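Local coordinates for Blr3880 protein (Bradyrhizobium japonicum, PDB 2OOD) that probably catalyses the zinc-dependent hydrolytic deamination of guanine to xanthine and ammonia, the step that feeds guanine into purine breakdown, at residues A[84-88]-A[327-333]; A[117-123]-A[148-152]; A[128-133]-A[453-458]; A[265-271]-A[288-293]; A[413-418]-A[447-452]. All coordinates share one frame; numbering follows the deposited sequence.

Interaction 1 (A[84-88]-A[327-333]); sequences QTRVL and VGGGNRF
Leu88 and Thr85, both of 84-88, meet Phe333, each side chain crossing it at about a right angle. Leu88 brings its CD2 branch to ring atom CD1 of Phe333 (3.9 Å), while Thr85 CG2 lies against Phe333 CZ at the far end of the ring. Both methyls come in obliquely. Within 327-333, Val327 CG2 sits over the centre of one ring face, and its other methyl, CG1, turns to Leu88 CB at 3.9 Å, so the two methyls of this valine serve the ring and the leucine separately. Gln84 approaches the glycine-rich turn instead. With CG beside its backbone N (chi1 -72°) and the chain extended beyond, its amide arrives with OE1 3.0 Å from Gly328 CA, and NE2 is bonded to Glu107 of helix 95-107. Gly328 has backbone angles that call for glycine. An alanine here in place of Gln84 would remove the amide, which is likely to leave Glu107 without this hydrogen-bond partner and open a gap beside Gly328. No direct hydrogen bond joins the segments; a water donates to both Val87 O (2.8 Å) and Gly328 O (2.9 Å), and a second lies between Leu88 O and Gly328 O. The second subunit also reaches this contact, with its Val447 packing on Leu88. Loop 84-88 follows strand 70-81, which carries the zinc ligands His79 and His81, and 327-333 directly follows the zinc ligand Asp326; such loops at strand ends are expected round the metal site of a TIM-barrel amidohydrolase.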
# COMPACT_ATOMS: atom_id res chain seq x y z
N GLN A 84 15.69 1.56 -12.96
CA GLN A 84 14.51 2.33 -12.59
C GLN A 84 14.52 2.72 -11.11
O GLN A 84 13.57 3.32 -10.60
CB GLN A 84 13.25 1.55 -12.93
CG GLN A 84 13.00 1.47 -14.42
CD GLN A 84 11.86 0.54 -14.77
OE1 GLN A 84 10.88 0.47 -14.05
NE2 GLN A 84 11.99 -0.16 -15.88
N THR A 85 15.62 2.38 -10.44
CA THR A 85 15.82 2.66 -9.02
C THR A 85 15.50 4.09 -8.60
O THR A 85 15.02 4.33 -7.50
CB THR A 85 17.29 2.38 -8.62
OG1 THR A 85 17.59 0.99 -8.80
CG2 THR A 85 17.54 2.77 -7.17
N ARG A 86 15.76 5.04 -9.49
CA ARG A 86 15.55 6.44 -9.17
C ARG A 86 14.22 7.03 -9.61
O ARG A 86 13.89 8.16 -9.24
CB ARG A 86 16.69 7.26 -9.77
CG ARG A 86 16.80 8.68 -9.27
CD ARG A 86 18.01 9.36 -9.86
NE ARG A 86 18.28 10.63 -9.22
CZ ARG A 86 19.28 11.45 -9.54
NH1 ARG A 86 20.11 11.11 -10.52
NH2 ARG A 86 19.44 12.59 -8.89
N VAL A 87 13.45 6.28 -10.39
CA VAL A 87 12.17 6.79 -10.89
C VAL A 87 10.93 5.95 -10.57
O VAL A 87 10.03 5.82 -11.40
CB VAL A 87 12.26 6.98 -12.43
CG1 VAL A 87 13.26 8.08 -12.76
CG2 VAL A 87 12.69 5.68 -13.10
N LEU A 88 10.85 5.43 -9.35
CA LEU A 88 9.72 4.58 -8.97
C LEU A 88 8.37 5.19 -8.61
O LEU A 88 7.52 4.50 -8.04
CB LEU A 88 10.14 3.62 -7.86
CG LEU A 88 10.99 4.02 -6.65
CD1 LEU A 88 10.69 5.42 -6.20
CD2 LEU A 88 10.71 3.05 -5.53
N VAL A 327 10.14 -2.64 -9.19
CA VAL A 327 10.48 -1.25 -8.99
C VAL A 327 10.56 -0.48 -10.31
O VAL A 327 11.25 -0.84 -11.26
CB VAL A 327 11.79 -1.08 -8.20
CG1 VAL A 327 12.30 0.35 -8.33
CG2 VAL A 327 11.52 -1.38 -6.75
N GLY A 328 9.82 0.61 -10.32
CA GLY A 328 9.68 1.46 -11.47
C GLY A 328 8.17 1.42 -11.53
O GLY A 328 7.50 2.35 -11.08
N GLY A 329 7.66 0.31 -12.04
CA GLY A 329 6.23 0.13 -12.14
C GLY A 329 5.66 0.13 -10.74
O GLY A 329 4.66 0.79 -10.48
N GLY A 330 6.30 -0.62 -9.85
CA GLY A 330 5.87 -0.68 -8.46
C GLY A 330 6.55 0.43 -7.68
O GLY A 330 7.62 0.89 -8.07
N ASN A 331 5.95 0.86 -6.58
CA ASN A 331 6.51 1.95 -5.80
C ASN A 331 7.19 1.56 -4.50
O ASN A 331 7.53 2.43 -3.69
CB ASN A 331 5.42 3.00 -5.52
CG ASN A 331 4.19 2.41 -4.83
OD1 ASN A 331 3.80 1.27 -5.09
ND2 ASN A 331 3.57 3.19 -3.97
N ARG A 332 7.42 0.27 -4.30
CA ARG A 332 8.05 -0.22 -3.07
C ARG A 332 9.19 -1.20 -3.36
O ARG A 332 9.08 -2.06 -4.23
CB ARG A 332 7.02 -0.93 -2.20
CG ARG A 332 5.75 -0.15 -1.95
CD ARG A 332 6.00 1.07 -1.10
NE ARG A 332 4.79 1.87 -0.94
CZ ARG A 332 4.74 3.04 -0.32
NH1 ARG A 332 5.83 3.56 0.22
NH2 ARG A 332 3.58 3.69 -0.25
N PHE A 333 10.29 -1.07 -2.61
CA PHE A 333 11.45 -1.94 -2.78
C PHE A 333 11.36 -3.21 -1.94
O PHE A 333 12.03 -4.20 -2.23
CB PHE A 333 12.74 -1.21 -2.40
CG PHE A 333 13.56 -0.77 -3.58
CD1 PHE A 333 13.35 0.47 -4.17
CD2 PHE A 333 14.55 -1.60 -4.09
CE1 PHE A 333 14.12 0.87 -5.26
CE2 PHE A 333 15.32 -1.20 -5.18
CZ PHE A 333 15.10 0.03 -5.76
O HOH W 1 7.41 5.09 -11.88
O HOH W 2 5.77 3.21 -9.22

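Interaction 2 (A[117-123]-A[148-152]); sequences REGVKRF and ELFEE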
# COMPACT_ATOMS: atom_id res chain seq x y z
N ARG A 117 27.34 2.58 -12.12
CA ARG A 117 27.98 2.10 -10.90
C ARG A 117 27.27 2.64 -9.65
O ARG A 117 27.12 1.92 -8.66
CB ARG A 117 29.46 2.49 -10.88
CG ARG A 117 30.19 1.96 -9.66
CD ARG A 117 31.61 2.49 -9.57
NE ARG A 117 32.43 2.02 -10.68
CZ ARG A 117 32.99 2.81 -11.58
NH1 ARG A 117 32.81 4.13 -11.52
NH2 ARG A 117 33.75 2.29 -12.55
N GLU A 118 26.85 3.90 -9.70
CA GLU A 118 26.16 4.49 -8.56
C GLU A 118 24.76 3.91 -8.38
O GLU A 118 24.33 3.65 -7.26
CB GLU A 118 26.07 6.00 -8.71
CG GLU A 118 26.26 6.71 -7.40
CD GLU A 118 25.38 7.94 -7.27
OE1 GLU A 118 25.30 8.72 -8.25
OE2 GLU A 118 24.78 8.11 -6.18
N GLY A 119 24.04 3.73 -9.49
CA GLY A 119 22.71 3.17 -9.43
C GLY A 119 22.77 1.77 -8.86
O GLY A 119 22.02 1.43 -7.95
N VAL A 120 23.68 0.95 -9.37
CA VAL A 120 23.84 -0.42 -8.89
C VAL A 120 24.08 -0.44 -7.39
O VAL A 120 23.61 -1.33 -6.69
CB VAL A 120 25.02 -1.12 -9.58
CG1 VAL A 120 25.30 -2.44 -8.88
CG2 VAL A 120 24.71 -1.35 -11.05
N LYS A 121 24.83 0.54 -6.91
CA LYS A 121 25.14 0.64 -5.49
C LYS A 121 23.87 0.93 -4.70
O LYS A 121 23.56 0.26 -3.72
CB LYS A 121 26.16 1.76 -5.27
CG LYS A 121 26.59 1.93 -3.83
CD LYS A 121 26.93 3.39 -3.53
CE LYS A 121 27.43 3.58 -2.11
NZ LYS A 121 26.52 2.98 -1.08
N ARG A 122 23.12 1.94 -5.14
CA ARG A 122 21.89 2.32 -4.47
C ARG A 122 20.81 1.26 -4.61
O ARG A 122 19.99 1.06 -3.71
CB ARG A 122 21.39 3.65 -5.02
CG ARG A 122 22.27 4.81 -4.65
CD ARG A 122 21.99 5.99 -5.53
NE ARG A 122 22.74 7.17 -5.12
CZ ARG A 122 22.56 7.82 -3.98
NH1 ARG A 122 21.64 7.41 -3.11
NH2 ARG A 122 23.29 8.90 -3.70
N PHE A 123 20.81 0.58 -5.75
CA PHE A 123 19.85 -0.48 -6.03
C PHE A 123 20.02 -1.60 -5.00
O PHE A 123 19.06 -2.01 -4.36
CB PHE A 123 20.09 -1.00 -7.44
CG PHE A 123 19.25 -2.18 -7.82
CD1 PHE A 123 17.89 -2.04 -8.07
CD2 PHE A 123 19.82 -3.44 -7.96
CE1 PHE A 123 17.12 -3.13 -8.47
CE2 PHE A 123 19.06 -4.54 -8.35
CZ PHE A 123 17.70 -4.38 -8.60
N GLU A 148 28.23 -3.72 -14.35
CA GLU A 148 28.34 -3.12 -13.03
C GLU A 148 27.48 -3.83 -11.98
O GLU A 148 27.86 -3.88 -10.81
CB GLU A 148 27.95 -1.64 -13.08
CG GLU A 148 28.95 -0.75 -13.82
CD GLU A 148 30.36 -0.90 -13.28
OE1 GLU A 148 30.54 -0.88 -12.05
OE2 GLU A 148 31.30 -1.02 -14.10
N LEU A 149 26.34 -4.37 -12.40
CA LEU A 149 25.45 -5.07 -11.47
C LEU A 149 26.03 -6.40 -11.01
O LEU A 149 26.03 -6.71 -9.82
CB LEU A 149 24.07 -5.31 -12.10
CG LEU A 149 23.16 -6.22 -11.28
CD1 LEU A 149 22.78 -5.55 -9.97
CD2 LEU A 149 21.92 -6.57 -12.06
N PHE A 150 26.51 -7.20 -11.95
CA PHE A 150 27.08 -8.49 -11.61
C PHE A 150 28.30 -8.33 -10.71
O PHE A 150 28.49 -9.09 -9.76
CB PHE A 150 27.49 -9.25 -12.87
CG PHE A 150 26.37 -10.01 -13.51
CD1 PHE A 150 25.66 -10.97 -12.78
CD2 PHE A 150 26.05 -9.81 -14.85
CE1 PHE A 150 24.65 -11.72 -13.38
CE2 PHE A 150 25.04 -10.56 -15.46
CZ PHE A 150 24.34 -11.51 -14.73
N GLU A 151 29.14 -7.35 -11.01
CA GLU A 151 30.35 -7.13 -10.24
C GLU A 151 30.13 -6.64 -8.81
O GLU A 151 30.81 -7.10 -7.89
CB GLU A 151 31.29 -6.21 -11.02
CG GLU A 151 32.17 -7.00 -11.99
CD GLU A 151 32.67 -6.20 -13.16
OE1 GLU A 151 33.10 -5.04 -12.96
OE2 GLU A 151 32.66 -6.73 -14.29
N GLU A 152 29.18 -5.73 -8.62
CA GLU A 152 28.90 -5.24 -7.27
C GLU A 152 28.19 -6.35 -6.50
O GLU A 152 28.25 -6.39 -5.27
CB GLU A 152 28.02 -3.99 -7.33
CG GLU A 152 27.59 -3.47 -5.97
CD GLU A 152 28.76 -3.15 -5.06
OE1 GLU A 152 29.91 -3.15 -5.55
OE2 GLU A 152 28.55 -2.88 -3.86
O HOH W 3 33.23 -0.55 -11.35
O HOH W 4 34.36 0.14 -13.68
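Val120 packs into the groove between Glu148, Leu149 and Glu152 of the facing helix. Its CG1 branch, anti to the backbone N (chi1 170°), reaches Glu152 CB at 3.5 Å and Leu149 CD1 at 4.1 Å, while CG2 lies against Glu148 CB at 3.8 Å. Leu149 CD1 also touches Phe123 CD2 (4.2 Å), the two side chains crossing at a slant. An alanine in place of Val120 would remove both methyls and would probably open a gap between the helices beside Glu148, Leu149 and Glu152. The other end is looser and wet. Arg117 NE and Glu148 OE1 form only a long salt bridge of 3.7 Å, with guanidinium and carboxylate planes 81° apart. One water, in the guanidinium plane, accepts from Arg117 NE and donates to Glu148 OE1; a second links Arg117 NH2 to Glu148 OE2. The Glu148 carboxylate has a further partner in Arg113, which makes a salt bridge to OE2, and Glu152 turns its charge to Arg155 and Arg156. The segments cross at -49° with axes 9.2 Å apart, placing helix 113-129 beside helix 143-156; Leu82 touches Val120, Phe123 and Leu149, and Ala162 of strand 160-166 touches Leu149.

Interaction 3 (A[128-133]-A[453-458]); sequences LAAGTT and VDETWV
Thr456 faces the turn from helix 113-129 into strand 132-138, and each of its side-chain atoms has a partner in 128-133. CB lies 3.5 Å from Leu128 O. From CB the hydroxyl OG1, placed beside the backbone N (chi1 -57°), donates to Leu128 O at 2.7 Å; the C=O...donor angle is 153° and OG1 is tilted 19° from the carbonyl plane. The methyl CG2, anti to the backbone N, meets Thr133 CG2 at 3.6 Å and Leu128 CD2 at 3.9 Å. Leu128 O is thus held twice, since Gly131 N also bonds to it (3.2 Å) in the last turn, where a Schellman motif ends the helix. The backbone angles of Gly131 would jam a CB against the preceding carbonyl O and so call for glycine. Val453 covers that turn: CG1 rests 3.9 Å from Gly131 N, and CG2 reaches Ala130 O. Further along, Val458 CG2 and Leu128 CD2 touch at 4.2 Å, their side chains at about a right angle. Through this turn helix 113-129 gives way to strand 132-138, where Gly131 and Thr133 pair with Phe75 of strand 70-81. Strand 453-458 itself pairs antiparallel with 406-409 and 461-465, with a classic beta bulge at Asp454 and Glu455 opposite Ala408, while Ile336 of helix 335-352 packs on Val453.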
# COMPACT_ATOMS: atom_id res chain seq x y z
N LEU A 128 18.78 -4.54 0.26
CA LEU A 128 19.22 -5.12 1.52
C LEU A 128 18.48 -4.51 2.71
O LEU A 128 18.10 -5.21 3.65
CB LEU A 128 20.73 -4.95 1.69
CG LEU A 128 21.60 -5.75 0.72
CD1 LEU A 128 23.04 -5.33 0.88
CD2 LEU A 128 21.45 -7.24 0.97
N ALA A 129 18.29 -3.20 2.67
CA ALA A 129 17.59 -2.51 3.74
C ALA A 129 16.13 -2.90 3.71
O ALA A 129 15.38 -2.62 4.64
CB ALA A 129 17.73 -1.01 3.57
N ALA A 130 15.72 -3.56 2.63
CA ALA A 130 14.34 -3.98 2.46
C ALA A 130 14.10 -5.46 2.78
O ALA A 130 12.96 -5.89 2.87
CB ALA A 130 13.87 -3.68 1.05
N GLY A 131 15.18 -6.22 2.94
CA GLY A 131 15.03 -7.63 3.26
C GLY A 131 15.28 -8.57 2.10
O GLY A 131 15.27 -9.79 2.29
N THR A 132 15.50 -8.02 0.91
CA THR A 132 15.74 -8.83 -0.29
C THR A 132 17.21 -9.17 -0.43
O THR A 132 18.04 -8.28 -0.51
CB THR A 132 15.30 -8.11 -1.58
OG1 THR A 132 13.89 -7.87 -1.54
CG2 THR A 132 15.62 -8.95 -2.80
N THR A 133 17.51 -10.46 -0.48
CA THR A 133 18.89 -10.91 -0.63
C THR A 133 19.15 -11.48 -2.03
O THR A 133 20.30 -11.56 -2.46
CB THR A 133 19.23 -11.99 0.40
OG1 THR A 133 18.30 -13.07 0.30
CG2 THR A 133 19.16 -11.42 1.79
N VAL A 453 12.48 -4.86 9.05
CA VAL A 453 13.72 -5.53 8.66
C VAL A 453 14.83 -4.95 9.53
O VAL A 453 15.27 -3.82 9.32
CB VAL A 453 14.03 -5.28 7.17
CG1 VAL A 453 15.34 -5.94 6.79
CG2 VAL A 453 12.90 -5.80 6.33
N ASP A 454 15.27 -5.73 10.51
CA ASP A 454 16.30 -5.28 11.42
C ASP A 454 17.72 -5.68 10.99
O ASP A 454 18.66 -4.90 11.16
CB ASP A 454 16.02 -5.80 12.83
CG ASP A 454 16.77 -5.04 13.90
OD1 ASP A 454 16.62 -3.80 13.96
OD2 ASP A 454 17.51 -5.68 14.67
N GLU A 455 17.87 -6.87 10.43
CA GLU A 455 19.18 -7.32 9.99
C GLU A 455 19.04 -8.16 8.73
O GLU A 455 18.12 -8.97 8.63
CB GLU A 455 19.86 -8.15 11.08
CG GLU A 455 20.15 -7.40 12.37
CD GLU A 455 20.86 -8.27 13.40
OE1 GLU A 455 21.49 -9.27 13.00
OE2 GLU A 455 20.80 -7.93 14.61
N THR A 456 19.94 -7.96 7.78
CA THR A 456 19.92 -8.73 6.54
C THR A 456 21.29 -9.39 6.41
O THR A 456 22.31 -8.70 6.41
CB THR A 456 19.68 -7.83 5.30
OG1 THR A 456 18.44 -7.13 5.45
CG2 THR A 456 19.60 -8.68 4.05
N TRP A 457 21.32 -10.71 6.30
CA TRP A 457 22.57 -11.45 6.19
C TRP A 457 22.69 -12.13 4.83
O TRP A 457 21.71 -12.61 4.28
CB TRP A 457 22.65 -12.51 7.28
CG TRP A 457 22.66 -11.97 8.69
CD1 TRP A 457 21.72 -11.18 9.28
CD2 TRP A 457 23.67 -12.20 9.70
NE1 TRP A 457 22.07 -10.90 10.58
CE2 TRP A 457 23.26 -11.51 10.86
CE3 TRP A 457 24.87 -12.91 9.72
CZ2 TRP A 457 24.02 -11.53 12.04
CZ3 TRP A 457 25.62 -12.93 10.90
CH2 TRP A 457 25.19 -12.24 12.04
N VAL A 458 23.91 -12.18 4.31
CA VAL A 458 24.18 -12.82 3.04
C VAL A 458 25.39 -13.72 3.22
O VAL A 458 26.49 -13.24 3.51
CB VAL A 458 24.50 -11.80 1.95
CG1 VAL A 458 24.76 -12.50 0.64
CG2 VAL A 458 23.36 -10.83 1.81

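Interaction 4 (A[265-271]-A[288-293]); sequences VGPKFSG and KGAAVV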
# COMPACT_ATOMS: atom_id res chain seq x y z
N VAL A 265 9.63 -20.64 -23.70
CA VAL A 265 8.83 -21.11 -22.57
C VAL A 265 9.19 -22.52 -22.12
O VAL A 265 9.18 -23.46 -22.90
CB VAL A 265 7.32 -21.08 -22.88
CG1 VAL A 265 6.53 -21.61 -21.70
CG2 VAL A 265 6.89 -19.66 -23.19
N GLY A 266 9.50 -22.63 -20.83
CA GLY A 266 9.87 -23.90 -20.24
C GLY A 266 10.55 -23.61 -18.91
O GLY A 266 10.40 -22.51 -18.39
N PRO A 267 11.31 -24.57 -18.33
CA PRO A 267 11.98 -24.31 -17.05
C PRO A 267 12.88 -23.08 -17.09
O PRO A 267 13.52 -22.81 -18.10
CB PRO A 267 12.76 -25.59 -16.81
CG PRO A 267 11.87 -26.63 -17.41
CD PRO A 267 11.46 -25.98 -18.72
N LYS A 268 12.91 -22.34 -15.98
CA LYS A 268 13.74 -21.15 -15.86
C LYS A 268 13.24 -19.95 -16.66
O LYS A 268 13.97 -18.98 -16.87
CB LYS A 268 15.19 -21.47 -16.26
CG LYS A 268 15.90 -22.41 -15.29
CD LYS A 268 17.34 -22.66 -15.70
CE LYS A 268 18.03 -23.60 -14.74
NZ LYS A 268 19.48 -23.77 -15.06
N PHE A 269 11.99 -20.02 -17.11
CA PHE A 269 11.37 -18.92 -17.83
C PHE A 269 10.50 -18.16 -16.84
O PHE A 269 9.74 -18.78 -16.08
CB PHE A 269 10.48 -19.42 -18.97
CG PHE A 269 9.63 -18.34 -19.60
CD1 PHE A 269 10.06 -17.66 -20.74
CD2 PHE A 269 8.38 -18.02 -19.07
CE1 PHE A 269 9.26 -16.69 -21.34
CE2 PHE A 269 7.57 -17.05 -19.68
CZ PHE A 269 8.02 -16.39 -20.81
N SER A 270 10.58 -16.84 -16.84
CA SER A 270 9.75 -16.05 -15.94
C SER A 270 9.02 -14.99 -16.74
O SER A 270 9.65 -14.18 -17.42
CB SER A 270 10.61 -15.39 -14.86
OG SER A 270 11.11 -16.35 -13.95
N GLY A 271 7.69 -15.01 -16.68
CA GLY A 271 6.90 -14.02 -17.38
C GLY A 271 6.28 -13.09 -16.37
O GLY A 271 5.40 -13.49 -15.62
N LYS A 288 4.58 -26.88 -19.28
CA LYS A 288 5.97 -26.74 -19.69
C LYS A 288 6.92 -26.41 -18.53
O LYS A 288 8.15 -26.47 -18.69
CB LYS A 288 6.11 -25.67 -20.77
CG LYS A 288 5.33 -25.95 -22.05
CD LYS A 288 5.80 -25.04 -23.18
CE LYS A 288 5.04 -25.30 -24.48
NZ LYS A 288 3.58 -25.11 -24.29
N GLY A 289 6.36 -26.04 -17.38
CA GLY A 289 7.18 -25.71 -16.23
C GLY A 289 7.64 -24.27 -16.16
O GLY A 289 8.54 -23.94 -15.38
N ALA A 290 7.04 -23.40 -16.96
CA ALA A 290 7.40 -21.98 -16.96
C ALA A 290 6.77 -21.32 -15.73
O ALA A 290 5.82 -21.85 -15.15
CB ALA A 290 6.90 -21.32 -18.23
N ALA A 291 7.29 -20.16 -15.33
CA ALA A 291 6.77 -19.48 -14.16
C ALA A 291 6.30 -18.07 -14.42
O ALA A 291 6.77 -17.41 -15.34
CB ALA A 291 7.83 -19.47 -13.06
N VAL A 292 5.36 -17.60 -13.61
CA VAL A 292 4.84 -16.25 -13.75
C VAL A 292 5.25 -15.48 -12.49
O VAL A 292 5.41 -16.07 -11.42
CB VAL A 292 3.29 -16.24 -13.90
CG1 VAL A 292 2.64 -16.80 -12.66
CG2 VAL A 292 2.80 -14.84 -14.16
N VAL A 293 5.44 -14.17 -12.62
CA VAL A 293 5.83 -13.35 -11.49
C VAL A 293 4.74 -12.34 -11.18
O VAL A 293 4.48 -11.43 -11.96
CB VAL A 293 7.15 -12.60 -11.76
CG1 VAL A 293 7.60 -11.88 -10.51
CG2 VAL A 293 8.23 -13.57 -12.23
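Lys288 opens the second segment at the end of helix 279-288; its side chain crosses that of Val265 at about a right angle, CD 3.8 Å from Val265 CG1, while NZ goes on to a salt bridge with Glu260. Its carbonyl O receives a CA-H...O contact from Gly266 CA at 3.5 Å. Gly289 then breaks the helix with positive phi, and its O is hydrogen-bonded to Tyr390 OH. At Ala290 the small CB fits between Val265 CG1 (3.5 Å) and Phe269 CD2 (3.7 Å), coming at the ring obliquely; Val265 CG2 lies over the ring centre. The strand begins at Ala291, whose N donates to Phe269 O (2.9 Å) and whose O accepts from Gly271 N at 2.9 Å, which sets Ser270 opposite Ala291 in parallel register. Val292 pairs with Gly271 and turns its side chain to the sheet face opposite Ala291's. Val293 N donates to Gly271 O at 3.1 Å, from above the carbonyl plane, and its CG2 meets Ser270 CB; the Val293 side chain comes within about 4 Å of that of the zinc ligand His79. The strands belong to the beta-alpha-beta unit 269-272, 279-288, 291-294. Polar bonding across the segments is all backbone and side chains add apolar contacts, implying that strand register rests on main-chain hydrogen bonds.

Interaction 5 (A[413-418]-A[447-452]); sequences GGQLAQ and VGDDRC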
# COMPACT_ATOMS: atom_id res chain seq x y z
N GLY A 413 8.22 -3.44 14.53
CA GLY A 413 8.54 -2.34 13.64
C GLY A 413 7.39 -1.89 12.76
O GLY A 413 6.51 -2.68 12.43
N GLY A 414 7.40 -0.62 12.39
CA GLY A 414 6.35 -0.09 11.55
C GLY A 414 5.67 1.09 12.19
O GLY A 414 6.20 1.69 13.11
N GLN A 415 4.48 1.43 11.70
CA GLN A 415 3.72 2.56 12.24
C GLN A 415 3.54 2.41 13.75
O GLN A 415 3.68 1.32 14.30
CB GLN A 415 2.36 2.66 11.54
CG GLN A 415 1.46 1.45 11.76
CD GLN A 415 0.20 1.50 10.94
OE1 GLN A 415 -0.51 2.50 10.93
NE2 GLN A 415 -0.09 0.41 10.24
N LEU A 416 3.21 3.52 14.40
CA LEU A 416 3.01 3.57 15.85
C LEU A 416 2.10 2.50 16.42
O LEU A 416 2.33 2.00 17.53
CB LEU A 416 2.46 4.94 16.24
CG LEU A 416 3.18 5.77 17.30
CD1 LEU A 416 2.21 6.76 17.91
CD2 LEU A 416 3.74 4.86 18.38
N ALA A 417 1.05 2.14 15.69
CA ALA A 417 0.06 1.16 16.14
C ALA A 417 0.52 -0.29 16.25
O ALA A 417 -0.12 -1.09 16.92
CB ALA A 417 -1.17 1.23 15.25
N GLN A 418 1.62 -0.63 15.59
CA GLN A 418 2.13 -2.00 15.59
C GLN A 418 2.27 -2.77 16.89
O GLN A 418 1.66 -3.82 17.07
CB GLN A 418 3.48 -2.08 14.89
CG GLN A 418 3.45 -2.66 13.50
CD GLN A 418 3.10 -4.14 13.46
OE1 GLN A 418 2.12 -4.59 14.06
NE2 GLN A 418 3.89 -4.90 12.72
N VAL A 447 0.43 -4.47 8.89
CA VAL A 447 0.50 -3.29 9.75
C VAL A 447 1.86 -2.61 9.73
O VAL A 447 1.97 -1.42 10.02
CB VAL A 447 0.14 -3.63 11.20
CG1 VAL A 447 0.02 -2.37 12.01
CG2 VAL A 447 -1.16 -4.39 11.24
N GLY A 448 2.90 -3.36 9.37
CA GLY A 448 4.24 -2.80 9.31
C GLY A 448 4.75 -2.59 7.89
O GLY A 448 3.97 -2.61 6.94
N ASP A 449 6.05 -2.38 7.76
CA ASP A 449 6.71 -2.19 6.46
C ASP A 449 8.20 -2.55 6.56
O ASP A 449 8.55 -3.45 7.33
CB ASP A 449 6.53 -0.76 5.94
CG ASP A 449 6.76 0.30 7.00
OD1 ASP A 449 7.72 0.16 7.77
OD2 ASP A 449 5.98 1.29 7.04
N ASP A 450 9.08 -1.88 5.81
CA ASP A 450 10.49 -2.27 5.90
C ASP A 450 11.15 -1.97 7.25
O ASP A 450 12.24 -2.47 7.53
CB ASP A 450 11.33 -1.69 4.74
CG ASP A 450 11.48 -0.18 4.79
OD1 ASP A 450 11.84 0.38 5.85
OD2 ASP A 450 11.27 0.45 3.74
N ARG A 451 10.48 -1.19 8.10
CA ARG A 451 11.03 -0.88 9.41
C ARG A 451 11.09 -2.19 10.22
O ARG A 451 11.68 -2.24 11.29
CB ARG A 451 10.16 0.15 10.16
CG ARG A 451 9.74 1.34 9.31
CD ARG A 451 9.74 2.66 10.06
NE ARG A 451 8.44 3.22 10.44
CZ ARG A 451 7.37 3.31 9.66
NH1 ARG A 451 7.39 2.86 8.42
NH2 ARG A 451 6.27 3.91 10.10
N CYS A 452 10.48 -3.24 9.69
CA CYS A 452 10.47 -4.54 10.36
C CYS A 452 11.73 -5.34 10.03
O CYS A 452 12.00 -6.37 10.65
CB CYS A 452 9.23 -5.34 9.97
SG CYS A 452 7.72 -4.68 10.67
O HOH W 5 3.80 0.54 9.02
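At the subunit interface, the loop leaving strand 406-409 and the one leading into strand 453-458 come together where Gln415 bonds to Val447. The Gln415 side chain runs extended past CG and crosses that of Val447 at about a right angle. Its NE2 donates to Val447 O at 2.8 Å with an N-H...acceptor angle of 160°, lying in the carbonyl plane on a lone pair, and the oxygen lies close to the amide plane of the glutamine. The same amide looks outward too: NE2 bonds to Asn331 O of the second subunit and OE1 to Phe333 N of the second subunit, so both ends of the group are gripped and its rotation is fixed. The Gln418 side chain slants across that of Val447, OE1 reaching Val447 CB at 3.6 Å. Gln415 to Gln418 form a type I beta turn that leads into helix 418-422, and a water ties it to the partner loop, accepting from Gln415 N (2.9 Å) and donating to Val447 O and Asp449 OD2. Two glycines let the backbones close in: Gly414 CA and Gly448 CA are 4.1 Å apart, and a side chain on Gly414 would run into Gly448. Arg451, its chain bent at chi2 and chi3, folds back so that one guanidinium face lies on the Gly414 backbone, the Gly414 C atom 3.4 Å above the plane and toward its rim. Its NH1 makes a salt bridge with Asp449 OD2, and NH2 makes one with Asp450 OD1 of the second subunit, a pairing repeated in the opposite sense across the dimer.

From the N terminus, residues 84-88 open the long loop that interaction 1 closes at 327-333, joining the segments after strands 70-81 and 320-323. Interaction 2 lies wholly within that loop and pairs helices 113-129 and 143-156. Interaction 3 starts at 128-133, before interaction 2 has closed, and crosses both 1 and 2; it ties the turn between helix 113-129 and strand 132-138 to strand 453-458. Interaction 4, between neighbouring barrel strands, falls inside the loops of 1 and 3. Interaction 5, after 1 but within 3, joins the loops after strand 406-409 and before strand 453-458. Thr85 and Phe333 touch Phe123, linking 1 to 2; Phe333 also meets Ala130, linking 1 to 3; Ala129 meets Asp450, linking 3 to 5.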